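Local coordinates for protein homoserine O-acetyltransferase (Bacillus anthracis str. 'Ames Ancestor', PDB 3I1I) that probably transfers an acetyl group from acetyl-CoA to the side-chain hydroxyl of L-homoserine, an early step of methionine biosynthesis, at residues I112-K115 and E119-M122; L139-G144 and P169-R174; K218-A223 and N278-T283; V310-C315 and Y327-L332. All blocks are in the same frame, centred on the assembly; numbering follows the deposited sequence. Where two conformers were deposited one is given.

Interaction 1: residues I112-K115 and E119-M122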
loop_
_atom_site.group_PDB
_atom_site.type_symbol
_atom_site.label_atom_id
_atom_site.label_comp_id
_atom_site.label_asym_id
_atom_site.label_seq_id
_atom_site.Cartn_x
_atom_site.Cartn_y
_atom_site.Cartn_z
ATOM N N ILE A 112 -13.891 -17.106 -20.334
ATOM C CA ILE A 112 -13.589 -18.513 -20.579
ATOM C C ILE A 112 -12.605 -18.618 -21.736
ATOM O O ILE A 112 -12.822 -18.056 -22.790
ATOM C CB ILE A 112 -14.854 -19.329 -20.964
ATOM C CG1 ILE A 112 -15.962 -19.172 -19.906
ATOM C CG2 ILE A 112 -14.491 -20.796 -21.212
ATOM C CD1 ILE A 112 -15.599 -19.640 -18.497
ATOM N N ASN A 113 -11.524 -19.352 -21.550
ATOM C CA ASN A 113 -10.640 -19.670 -22.664
ATOM C C ASN A 113 -11.317 -20.752 -23.529
ATOM O O ASN A 113 -11.653 -21.811 -23.024
ATOM C CB ASN A 113 -9.326 -20.166 -22.114
ATOM C CG ASN A 113 -8.345 -20.502 -23.179
ATOM O OD1 ASN A 113 -8.662 -20.532 -24.372
ATOM N ND2 ASN A 113 -7.129 -20.781 -22.755
ATOM N N PRO A 114 -11.557 -20.470 -24.822
ATOM C CA PRO A 114 -12.339 -21.441 -25.611
ATOM C C PRO A 114 -11.577 -22.731 -25.891
ATOM O O PRO A 114 -12.186 -23.770 -26.081
ATOM C CB PRO A 114 -12.650 -20.709 -26.916
ATOM C CG PRO A 114 -12.026 -19.338 -26.816
ATOM C CD PRO A 114 -11.220 -19.242 -25.573
ATOM N N LYS A 115 -10.255 -22.651 -25.912
ATOM C CA LYS A 115 -9.426 -23.821 -26.088
ATOM C C LYS A 115 -9.501 -24.788 -24.909
ATOM O O LYS A 115 -9.216 -25.964 -25.092
ATOM C CB LYS A 115 -7.969 -23.414 -26.310
ATOM C CG LYS A 115 -7.687 -22.849 -27.693
ATOM C CD LYS A 115 -6.186 -22.554 -27.851
ATOM C CE LYS A 115 -5.857 -21.938 -29.233
ATOM N NZ LYS A 115 -4.482 -21.303 -29.273
ATOM N N GLU A 119 -11.544 -20.521 -17.153
ATOM C CA GLU A 119 -11.193 -19.107 -17.113
ATOM C C GLU A 119 -9.726 -18.944 -17.410
ATOM O O GLU A 119 -8.939 -19.798 -17.056
ATOM C CB GLU A 119 -11.518 -18.505 -15.761
ATOM C CG GLU A 119 -12.982 -18.243 -15.625
ATOM C CD GLU A 119 -13.394 -17.807 -14.233
ATOM O OE1 GLU A 119 -12.520 -17.708 -13.320
ATOM O OE2 GLU A 119 -14.621 -17.562 -14.076
ATOM N N TYR A 120 -9.383 -17.866 -18.104
ATOM C CA TYR A 120 -7.993 -17.527 -18.378
ATOM C C TYR A 120 -7.192 -17.360 -17.083
ATOM O O TYR A 120 -6.046 -17.811 -16.987
ATOM C CB TYR A 120 -7.912 -16.218 -19.166
ATOM C CG TYR A 120 -8.205 -16.346 -20.643
ATOM C CD1 TYR A 120 -7.247 -16.845 -21.508
ATOM C CD2 TYR A 120 -9.413 -15.938 -21.180
ATOM C CE1 TYR A 120 -7.488 -16.966 -22.852
ATOM C CE2 TYR A 120 -9.660 -16.054 -22.530
ATOM C CZ TYR A 120 -8.684 -16.570 -23.358
ATOM O OH TYR A 120 -8.880 -16.674 -24.707
ATOM N N ALA A 121 -7.796 -16.696 -16.100
ATOM C CA ALA A 121 -7.100 -16.359 -14.875
ATOM C C ALA A 121 -5.759 -15.687 -15.214
ATOM O O ALA A 121 -5.706 -14.865 -16.131
ATOM C CB ALA A 121 -6.938 -17.612 -13.991
HETATM N N MSE A 122 -4.682 -16.047 -14.521
HETATM C CA MSE A 122 -3.356 -15.464 -14.786
HETATM C C MSE A 122 -2.719 -15.919 -16.098
HETATM O O MSE A 122 -1.646 -15.405 -16.485
HETATM C CB MSE A 122 -2.396 -15.700 -13.618
HETATM C CG MSE A 122 -2.870 -15.093 -12.308
HETATM SE SE MSE A 122 -3.441 -13.202 -12.440
HETATM C CE MSE A 122 -1.777 -12.454 -13.122
HETATM O O HOH W 1 -7.608 -18.795 -25.863
#
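N113 lies flat over the ring of Y120. Its CB stands above the centre of the ring, 3.8 Å from the centroid of Y120 and 13° off the ring normal, a CH-pi contact. The amide continues the overlap: its plane is only 8° from that of the phenol, and N113 CG comes to 3.7 Å from Y120 CE1. N113 places its amide there by turning CG anti to the backbone N (chi1 -179°), while Y120 swings its ring beside its own backbone N and back towards 112-115. P114 reaches the phenol end, CD 3.6 Å from Y120 OH. At the other end I112 CD1 touches E119 CG at 4.1 Å, a looser touch between aliphatic carbons. The carboxylate of E119 is engaged elsewhere, in a salt bridge with K110. I112 and E119 form a single beta bridge where the surface loop between strand 87-91 and helix 129-142 doubles back on itself. N113 OD1 also accepts from K115 N at 3.1 Å, closing an Asx turn, with the donor above the carbonyl plane. A water donates to both N113 OD1 and Y120 OH, linking the polar ends of the stacked pair. F124 meets the Y120 ring edge-to-face. Amide-ring stacking and the bridging water thus both join the two arms, while the Asx turn and the water would limit rotation of the N113 amide.

Interaction 2: residues L139-G144 and P169-R174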
loop_
_atom_site.group_PDB
_atom_site.type_symbol
_atom_site.label_atom_id
_atom_site.label_comp_id
_atom_site.label_asym_id
_atom_site.label_seq_id
_atom_site.Cartn_x
_atom_site.Cartn_y
_atom_site.Cartn_z
ATOM N N LEU A 139 -13.279 -1.476 -34.613
ATOM C CA LEU A 139 -14.705 -1.155 -34.525
ATOM C C LEU A 139 -15.025 0.091 -35.344
ATOM O O LEU A 139 -15.943 0.081 -36.115
ATOM C CB LEU A 139 -15.164 -0.979 -33.065
ATOM C CG LEU A 139 -16.537 -0.307 -32.836
ATOM C CD1 LEU A 139 -17.575 -1.015 -33.688
ATOM C CD2 LEU A 139 -16.958 -0.307 -31.359
ATOM N N ILE A 140 -14.259 1.160 -35.173
ATOM C CA ILE A 140 -14.502 2.408 -35.922
ATOM C C ILE A 140 -14.468 2.142 -37.452
ATOM O O ILE A 140 -15.364 2.560 -38.186
ATOM C CB ILE A 140 -13.458 3.491 -35.533
ATOM C CG1 ILE A 140 -13.625 3.885 -34.035
ATOM C CG2 ILE A 140 -13.593 4.726 -36.389
ATOM C CD1 ILE A 140 -14.965 4.549 -33.725
ATOM N N LYS A 141 -13.448 1.419 -37.906
ATOM C CA LYS A 141 -13.313 1.108 -39.317
ATOM C C LYS A 141 -14.491 0.269 -39.791
ATOM O O LYS A 141 -15.125 0.599 -40.793
ATOM C CB LYS A 141 -11.970 0.448 -39.652
ATOM C CG LYS A 141 -10.768 1.437 -39.543
ATOM C CD LYS A 141 -9.394 0.865 -40.105
ATOM C CE LYS A 141 -8.652 -0.139 -39.134
ATOM N NZ LYS A 141 -7.104 -0.282 -39.316
ATOM N N ASP A 142 -14.845 -0.742 -39.016
ATOM C CA ASP A 142 -15.932 -1.614 -39.382
ATOM C C ASP A 142 -17.265 -0.909 -39.400
ATOM O O ASP A 142 -18.180 -1.380 -40.080
ATOM C CB ASP A 142 -16.008 -2.843 -38.486
ATOM C CG ASP A 142 -14.903 -3.838 -38.769
ATOM O OD1 ASP A 142 -14.153 -3.661 -39.744
ATOM O OD2 ASP A 142 -14.770 -4.806 -38.007
HETATM N N MSE A 143 -17.385 0.200 -38.683
HETATM C CA MSE A 143 -18.592 1.019 -38.733
HETATM C C MSE A 143 -18.558 1.966 -39.932
HETATM O O MSE A 143 -19.497 2.700 -40.156
HETATM C CB MSE A 143 -18.750 1.825 -37.444
HETATM C CG MSE A 143 -19.179 1.002 -36.266
HETATM SE SE MSE A 143 -19.244 2.104 -34.632
HETATM C CE MSE A 143 -20.780 3.223 -35.074
ATOM N N GLY A 144 -17.475 1.952 -40.696
ATOM C CA GLY A 144 -17.376 2.732 -41.922
ATOM C C GLY A 144 -16.922 4.156 -41.695
ATOM O O GLY A 144 -17.257 5.030 -42.489
ATOM N N PRO A 169 -2.307 8.530 -36.759
ATOM C CA PRO A 169 -2.280 9.937 -37.033
ATOM C C PRO A 169 -3.078 10.376 -38.271
ATOM O O PRO A 169 -3.435 11.535 -38.334
ATOM C CB PRO A 169 -0.793 10.206 -37.268
ATOM C CG PRO A 169 -0.298 8.939 -37.788
ATOM C CD PRO A 169 -0.998 7.894 -37.027
ATOM N N HIS A 170 -3.361 9.522 -39.244
ATOM C CA HIS A 170 -4.178 10.010 -40.352
ATOM C C HIS A 170 -5.666 10.039 -39.979
ATOM O O HIS A 170 -6.471 10.504 -40.769
ATOM C CB HIS A 170 -3.979 9.181 -41.634
ATOM C CG HIS A 170 -2.544 8.938 -41.982
ATOM N ND1 HIS A 170 -1.556 9.890 -41.794
ATOM C CD2 HIS A 170 -1.924 7.843 -42.495
ATOM C CE1 HIS A 170 -0.388 9.381 -42.144
ATOM N NE2 HIS A 170 -0.585 8.148 -42.593
HETATM N N MSE A 171 -6.027 9.547 -38.794
HETATM C CA MSE A 171 -7.414 9.383 -38.426
HETATM C C MSE A 171 -7.883 10.324 -37.357
HETATM O O MSE A 171 -9.070 10.402 -37.151
HETATM C CB MSE A 171 -7.671 7.966 -37.913
HETATM C CG MSE A 171 -7.614 6.880 -38.976
HETATM SE SE MSE A 171 -7.994 5.135 -38.253
HETATM C CE MSE A 171 -9.940 5.354 -38.038
ATOM N N VAL A 172 -6.998 11.035 -36.671
ATOM C CA VAL A 172 -7.394 11.822 -35.511
ATOM C C VAL A 172 -7.231 13.323 -35.755
ATOM O O VAL A 172 -6.133 13.835 -35.892
ATOM C CB VAL A 172 -6.571 11.404 -34.271
ATOM C CG1 VAL A 172 -6.959 12.237 -33.040
ATOM C CG2 VAL A 172 -6.710 9.894 -33.989
ATOM N N GLU A 173 -8.326 14.053 -35.765
ATOM C CA GLU A 173 -8.253 15.492 -35.981
ATOM C C GLU A 173 -7.839 16.252 -34.736
ATOM O O GLU A 173 -7.118 17.270 -34.822
ATOM C CB GLU A 173 -9.586 16.021 -36.477
ATOM C CG GLU A 173 -9.939 15.422 -37.824
ATOM C CD GLU A 173 -11.211 15.974 -38.424
ATOM O OE1 GLU A 173 -11.763 16.990 -37.943
ATOM O OE2 GLU A 173 -11.654 15.379 -39.413
ATOM N N ARG A 174 -8.311 15.750 -33.597
ATOM C CA ARG A 174 -8.184 16.425 -32.329
ATOM C C ARG A 174 -8.054 15.413 -31.241
ATOM O O ARG A 174 -8.768 14.426 -31.224
ATOM C CB ARG A 174 -9.417 17.245 -32.054
ATOM C CG ARG A 174 -9.667 18.333 -33.051
ATOM C CD ARG A 174 -10.986 19.070 -32.773
ATOM N NE ARG A 174 -11.333 19.934 -33.883
ATOM C CZ ARG A 174 -11.762 19.505 -35.073
ATOM N NH1 ARG A 174 -11.942 18.207 -35.334
ATOM N NH2 ARG A 174 -12.014 20.391 -36.029
#
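I140 and K141 meet M171 where two connections of the alpha/beta hydrolase fold come side by side: the C-terminal turn of helix 129-142 and the loop that runs from helix 156-167 into strand 174-178. The touch is small and rests on one selenomethionine methyl group. M171 is straight as far as its selenium and then bends (chi3 75°), bringing CE within 4.1 Å of I140 CG2. The two side chains meet only by these methyl groups as they pass. I140 is the buried partner: its CB faces the loop, but the rest of the side chain turns inward and packs on I89 of strand 87-91, so that only the CG2 branch serves M171. The outer side is looser. K141 CG lies 4.3 Å from M171 CE, and beyond CG this exposed lysine draws farther from the methyl group. Away from that methyl the loop is tied down separately: E173 and R174 form a salt bridge, NH1 to OE1, and R174 also donates to the backbone oxygens of H149 and R371. On the helix side the chain ends in a Schellman motif at G144, whose positive phi (85°) turns it out of the helix. D142 O, in this last turn, accepts from Q336 of the third subunit. G144 N donates back to K141 O at 2.7 Å.

Interaction 3: residues K218-A223 and N278-T283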
loop_
_atom_site.group_PDB
_atom_site.type_symbol
_atom_site.label_atom_id
_atom_site.label_comp_id
_atom_site.label_asym_id
_atom_site.label_seq_id
_atom_site.Cartn_x
_atom_site.Cartn_y
_atom_site.Cartn_z
ATOM N N LYS A 218 -9.558 -8.475 1.282
ATOM C CA LYS A 218 -8.569 -7.686 2.038
ATOM C C LYS A 218 -7.542 -7.078 1.108
ATOM O O LYS A 218 -7.306 -5.875 1.123
ATOM C CB LYS A 218 -7.861 -8.505 3.100
ATOM C CG LYS A 218 -8.772 -8.962 4.195
ATOM C CD LYS A 218 -8.025 -9.836 5.227
ATOM C CE LYS A 218 -8.964 -10.460 6.252
ATOM N NZ LYS A 218 -8.169 -11.184 7.316
ATOM N N GLY A 219 -6.951 -7.900 0.261
ATOM C CA GLY A 219 -6.009 -7.388 -0.720
ATOM C C GLY A 219 -6.630 -6.346 -1.640
ATOM O O GLY A 219 -6.009 -5.324 -1.934
ATOM N N LEU A 220 -7.865 -6.584 -2.068
ATOM C CA LEU A 220 -8.494 -5.696 -3.038
ATOM C C LEU A 220 -8.842 -4.360 -2.403
ATOM O O LEU A 220 -8.632 -3.304 -3.014
ATOM C CB LEU A 220 -9.728 -6.376 -3.609
ATOM C CG LEU A 220 -10.393 -5.920 -4.889
ATOM C CD1 LEU A 220 -9.385 -5.669 -6.062
ATOM C CD2 LEU A 220 -11.474 -6.982 -5.255
ATOM N N GLN A 221 -9.352 -4.392 -1.173
ATOM C CA GLN A 221 -9.664 -3.163 -0.479
ATOM C C GLN A 221 -8.412 -2.309 -0.270
ATOM O O GLN A 221 -8.445 -1.097 -0.381
ATOM C CB GLN A 221 -10.344 -3.416 0.881
ATOM C CG GLN A 221 -10.503 -2.103 1.729
ATOM C CD GLN A 221 -11.542 -2.197 2.825
ATOM O OE1 GLN A 221 -11.780 -3.271 3.376
ATOM N NE2 GLN A 221 -12.164 -1.056 3.167
ATOM N N LEU A 222 -7.317 -2.954 0.063
ATOM C CA LEU A 222 -6.040 -2.260 0.221
ATOM C C LEU A 222 -5.606 -1.627 -1.112
ATOM O O LEU A 222 -5.260 -0.448 -1.170
ATOM C CB LEU A 222 -5.014 -3.254 0.775
ATOM C CG LEU A 222 -3.671 -2.767 1.269
ATOM C CD1 LEU A 222 -3.763 -1.450 2.055
ATOM C CD2 LEU A 222 -3.068 -3.905 2.126
ATOM N N ALA A 223 -5.692 -2.395 -2.194
ATOM C CA ALA A 223 -5.424 -1.863 -3.536
ATOM C C ALA A 223 -6.295 -0.645 -3.828
ATOM O O ALA A 223 -5.817 0.354 -4.314
ATOM C CB ALA A 223 -5.595 -2.967 -4.636
ATOM N N ASN A 278 -8.338 -10.075 -10.136
ATOM C CA ASN A 278 -7.418 -10.326 -11.251
ATOM C C ASN A 278 -7.533 -9.221 -12.318
ATOM O O ASN A 278 -6.511 -8.756 -12.858
ATOM C CB ASN A 278 -7.673 -11.696 -11.888
ATOM C CG ASN A 278 -7.267 -12.866 -10.978
ATOM O OD1 ASN A 278 -6.502 -12.708 -10.027
ATOM N ND2 ASN A 278 -7.751 -14.041 -11.294
ATOM N N SER A 279 -8.772 -8.795 -12.580
ATOM C CA SER A 279 -9.030 -7.758 -13.529
ATOM C C SER A 279 -8.339 -6.457 -13.075
ATOM O O SER A 279 -7.708 -5.732 -13.874
ATOM C CB SER A 279 -10.535 -7.534 -13.688
ATOM O OG SER A 279 -11.120 -8.592 -14.426
ATOM N N TRP A 280 -8.478 -6.177 -11.789
ATOM C CA TRP A 280 -7.851 -5.014 -11.200
ATOM C C TRP A 280 -6.342 -5.077 -11.410
ATOM O O TRP A 280 -5.761 -4.099 -11.804
ATOM C CB TRP A 280 -8.177 -4.929 -9.700
ATOM C CG TRP A 280 -7.725 -3.645 -9.103
ATOM C CD1 TRP A 280 -6.434 -3.272 -8.788
ATOM C CD2 TRP A 280 -8.553 -2.546 -8.791
ATOM N NE1 TRP A 280 -6.428 -1.994 -8.289
ATOM C CE2 TRP A 280 -7.718 -1.524 -8.276
ATOM C CE3 TRP A 280 -9.930 -2.323 -8.877
ATOM C CZ2 TRP A 280 -8.213 -0.296 -7.861
ATOM C CZ3 TRP A 280 -10.432 -1.087 -8.479
ATOM C CH2 TRP A 280 -9.572 -0.093 -7.957
HETATM N N MSE A 281 -5.728 -6.231 -11.170
HETATM C CA MSE A 281 -4.287 -6.363 -11.368
HETATM C C MSE A 281 -3.884 -6.044 -12.823
HETATM O O MSE A 281 -2.918 -5.299 -13.031
HETATM C CB MSE A 281 -3.754 -7.776 -11.064
HETATM C CG MSE A 281 -3.875 -8.286 -9.650
HETATM SE SE MSE A 281 -2.981 -10.079 -9.555
HETATM C CE MSE A 281 -1.830 -9.960 -11.025
ATOM N N TYR A 282 -4.565 -6.657 -13.800
ATOM C CA TYR A 282 -4.192 -6.481 -15.223
ATOM C C TYR A 282 -4.306 -5.028 -15.653
ATOM O O TYR A 282 -3.423 -4.511 -16.364
ATOM C CB TYR A 282 -5.028 -7.351 -16.147
ATOM C CG TYR A 282 -4.468 -8.728 -16.315
ATOM C CD1 TYR A 282 -4.746 -9.717 -15.402
ATOM C CD2 TYR A 282 -3.636 -9.053 -17.387
ATOM C CE1 TYR A 282 -4.219 -10.985 -15.537
ATOM C CE2 TYR A 282 -3.119 -10.336 -17.526
ATOM C CZ TYR A 282 -3.419 -11.285 -16.590
ATOM O OH TYR A 282 -2.936 -12.560 -16.665
ATOM N N THR A 283 -5.352 -4.363 -15.160
ATOM C CA THR A 283 -5.590 -2.950 -15.475
ATOM C C THR A 283 -4.521 -2.103 -14.775
ATOM O O THR A 283 -3.958 -1.215 -15.403
ATOM C CB THR A 283 -7.006 -2.524 -15.055
ATOM O OG1 THR A 283 -7.934 -3.383 -15.694
ATOM C CG2 THR A 283 -7.321 -1.067 -15.461
#
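The indole of W280 is approached obliquely by two aliphatic groups of helix 217-228, L220 CD1 and A223 CB. L220 CD1 lies at the root of the ring, 3.9 Å from W280 CB and 4.0 Å from W280 CG. A223 CB meets the pyrrole part further out, 3.9 Å from W280 NE1 and 4.2 Å from W280 CD1. The ring of F51 also meets the indole, with the planes at about 60°. On Y282 the flat group has N278 O of its own helix in plane at the ring edge, and its OH is hydrogen-bonded to the backbone oxygen of F124. Both segments belong to the mainly helical region between strands 174-178 and 309-313, the place where alpha/beta hydrolases commonly insert a lid. W280 CB points at helix 217-228, and with CG anti to the backbone N (chi1 -171°) the indole then lies along the interface, its root at L220 and its pyrrole nitrogen at A223. The L220 branch comes from the side, its CB pointing along the interface and its end turning in, whereas A223 faces W280 directly. I200 of helix 186-202 packs on the indole too, and N224 and M227 lengthen the surface offered by helix 217-228. Within helix 277-289, S279 O accepts from both T283 N and T283 OG1 at 3.0 Å, the two donors arriving from opposite faces of the carbonyl plane.

Interaction 4: residues V310-C315 and Y327-L332; sequences VLMIPC and YKMVDL
M329 sends a long, straight side chain from helix 324-335 into the hollow between V310 and M312, two neighbours on the same face of strand 309-313. Its torsions keep it extended from CB to the methyl group, so that CE is the probing tip: it lies 4.2 Å from V310 CG1 and 3.9 Å from M312 SE. M312 answers with the opposite shape. This second selenomethionine is folded at chi2 (-58°) and chi3 (-78°), and the curl carries its own methyl group to M329, CE to SE 4.0 Å. Each selenium thus has the other residue's methyl beside it, and the two chains cross at about a right angle. The bend also exposes the flank of M312 to the next bump along the helix, V330 CG2, which sits 3.8 Å from M312 CG. Strand and helix run nearly antiparallel, at 166°, with axes 9.6 Å apart, as expected for the strand and helix of a beta-alpha-beta crossover; strand 340-342 completes the unit. V330 touches V342 of that strand, and M175 of strand 174-178 packs on both V310 and M329, so the helix spans several strands of the central sheet. Every side chain that touches here is buried and apolar. The contact therefore rests on apolar burial and close fit, with the flexible selenomethionines moulded around the stiffer valines.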
loop_
_atom_site.group_PDB
_atom_site.type_symbol
_atom_site.label_atom_id
_atom_site.label_comp_id
_atom_site.label_asym_id
_atom_site.label_seq_id
_atom_site.Cartn_x
_atom_site.Cartn_y
_atom_site.Cartn_z
ATOM N N VAL A 310 -3.799 19.208 -30.391
ATOM C CA VAL A 310 -3.757 18.557 -29.067
ATOM C C VAL A 310 -4.090 19.527 -27.927
ATOM O O VAL A 310 -3.538 20.631 -27.881
ATOM C CB VAL A 310 -2.362 17.905 -28.796
ATOM C CG1 VAL A 310 -2.164 17.566 -27.289
ATOM C CG2 VAL A 310 -2.173 16.650 -29.691
ATOM N N LEU A 311 -5.004 19.106 -27.037
ATOM C CA LEU A 311 -5.380 19.854 -25.824
ATOM C C LEU A 311 -5.197 18.967 -24.586
ATOM O O LEU A 311 -5.827 17.914 -24.471
ATOM C CB LEU A 311 -6.842 20.334 -25.899
ATOM C CG LEU A 311 -7.378 21.133 -24.666
ATOM C CD1 LEU A 311 -6.531 22.444 -24.353
ATOM C CD2 LEU A 311 -8.841 21.487 -24.807
HETATM N N MSE A 312 -4.307 19.372 -23.679
HETATM C CA MSE A 312 -4.103 18.656 -22.405
HETATM C C MSE A 312 -4.740 19.495 -21.261
HETATM O O MSE A 312 -4.522 20.729 -21.156
HETATM C CB MSE A 312 -2.613 18.434 -22.136
HETATM C CG MSE A 312 -1.792 17.633 -23.173
HETATM SE SE MSE A 312 -2.524 15.852 -23.427
HETATM C CE MSE A 312 -1.758 15.112 -21.782
ATOM N N ILE A 313 -5.544 18.821 -20.430
ATOM C CA ILE A 313 -6.264 19.448 -19.329
ATOM C C ILE A 313 -5.895 18.748 -18.024
ATOM O O ILE A 313 -6.572 17.825 -17.586
ATOM C CB ILE A 313 -7.772 19.387 -19.546
ATOM C CG1 ILE A 313 -8.143 19.985 -20.908
ATOM C CG2 ILE A 313 -8.542 20.132 -18.428
ATOM C CD1 ILE A 313 -9.699 19.809 -21.240
ATOM N N PRO A 314 -4.762 19.148 -17.425
ATOM C CA PRO A 314 -4.378 18.617 -16.129
ATOM C C PRO A 314 -4.982 19.452 -14.978
ATOM O O PRO A 314 -5.439 20.579 -15.173
ATOM C CB PRO A 314 -2.871 18.783 -16.140
ATOM C CG PRO A 314 -2.660 20.018 -16.868
ATOM C CD PRO A 314 -3.706 20.023 -17.962
ATOM N N CYS A 315 -4.941 18.872 -13.796
ATOM C CA CYS A 315 -5.293 19.547 -12.606
ATOM C C CYS A 315 -4.046 19.726 -11.783
ATOM O O CYS A 315 -3.365 18.752 -11.436
ATOM C CB CYS A 315 -6.299 18.722 -11.793
ATOM S SG CYS A 315 -6.837 19.689 -10.321
ATOM N N TYR A 327 3.034 19.913 -19.650
ATOM C CA TYR A 327 3.756 21.076 -20.198
ATOM C C TYR A 327 4.931 20.643 -21.039
ATOM O O TYR A 327 5.175 21.184 -22.121
ATOM C CB TYR A 327 4.218 22.009 -19.093
ATOM C CG TYR A 327 3.081 22.782 -18.476
ATOM C CD1 TYR A 327 2.559 23.920 -19.098
ATOM C CD2 TYR A 327 2.482 22.344 -17.302
ATOM C CE1 TYR A 327 1.463 24.612 -18.558
ATOM C CE2 TYR A 327 1.409 23.027 -16.739
ATOM C CZ TYR A 327 0.913 24.161 -17.362
ATOM O OH TYR A 327 -0.134 24.821 -16.760
ATOM N N LYS A 328 5.654 19.629 -20.576
ATOM C CA LYS A 328 6.801 19.144 -21.338
ATOM C C LYS A 328 6.344 18.659 -22.722
ATOM O O LYS A 328 6.884 19.074 -23.745
ATOM C CB LYS A 328 7.507 18.025 -20.571
ATOM C CG LYS A 328 8.711 17.439 -21.263
ATOM C CD LYS A 328 9.937 18.378 -21.182
ATOM C CE LYS A 328 10.270 19.072 -22.508
ATOM N NZ LYS A 328 11.713 18.826 -22.810
HETATM N N MSE A 329 5.340 17.801 -22.739
HETATM C CA MSE A 329 4.802 17.211 -23.967
HETATM C C MSE A 329 4.319 18.266 -24.953
HETATM O O MSE A 329 4.607 18.198 -26.149
HETATM C CB MSE A 329 3.665 16.262 -23.608
HETATM C CG MSE A 329 2.691 15.974 -24.724
HETATM SE SE MSE A 329 1.441 14.589 -24.188
HETATM C CE MSE A 329 0.268 14.531 -25.763
ATOM N N VAL A 330 3.584 19.242 -24.440
ATOM C CA VAL A 330 3.043 20.300 -25.271
ATOM C C VAL A 330 4.174 21.146 -25.847
ATOM O O VAL A 330 4.160 21.565 -27.035
ATOM C CB VAL A 330 1.966 21.090 -24.475
ATOM C CG1 VAL A 330 1.728 22.526 -25.031
ATOM C CG2 VAL A 330 0.644 20.211 -24.414
ATOM N N ASP A 331 5.197 21.358 -25.037
ATOM C CA ASP A 331 6.338 22.089 -25.514
ATOM C C ASP A 331 7.013 21.359 -26.678
ATOM O O ASP A 331 7.339 21.994 -27.720
ATOM C CB ASP A 331 7.324 22.377 -24.396
ATOM C CG ASP A 331 8.395 23.358 -24.828
ATOM O OD1 ASP A 331 8.080 24.475 -25.279
ATOM O OD2 ASP A 331 9.582 23.013 -24.750
ATOM N N LEU A 332 7.200 20.039 -26.530
ATOM C CA LEU A 332 7.806 19.262 -27.610
ATOM C C LEU A 332 6.966 19.347 -28.877
ATOM O O LEU A 332 7.486 19.580 -29.960
ATOM C CB LEU A 332 8.034 17.802 -27.211
ATOM C CG LEU A 332 9.062 17.590 -26.092
ATOM C CD1 LEU A 332 9.026 16.131 -25.565
ATOM C CD2 LEU A 332 10.480 18.043 -26.514
#

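In the fold
Interactions 3 and 4 are buried and apolar, one between two helices, the other between a helix and the central sheet. Interaction 2 is partly buried and small, where a helix end and a loop meet beside that sheet, and interaction 1 is a surface contact that adds an amide-ring stack and a water. Interactions 1 and 3 touch: M122 O is 3.1 Å from Y282 OH, and M122 and M281 both pack on V254 of the second subunit. Interactions 2 and 4 serve adjacent strands, 174-178 and 309-313, with nearest atoms about 6 Å apart. Interactions 1 and 4, by contrast, lie on opposite sides of the chain's centre, about 40 Å apart between centres.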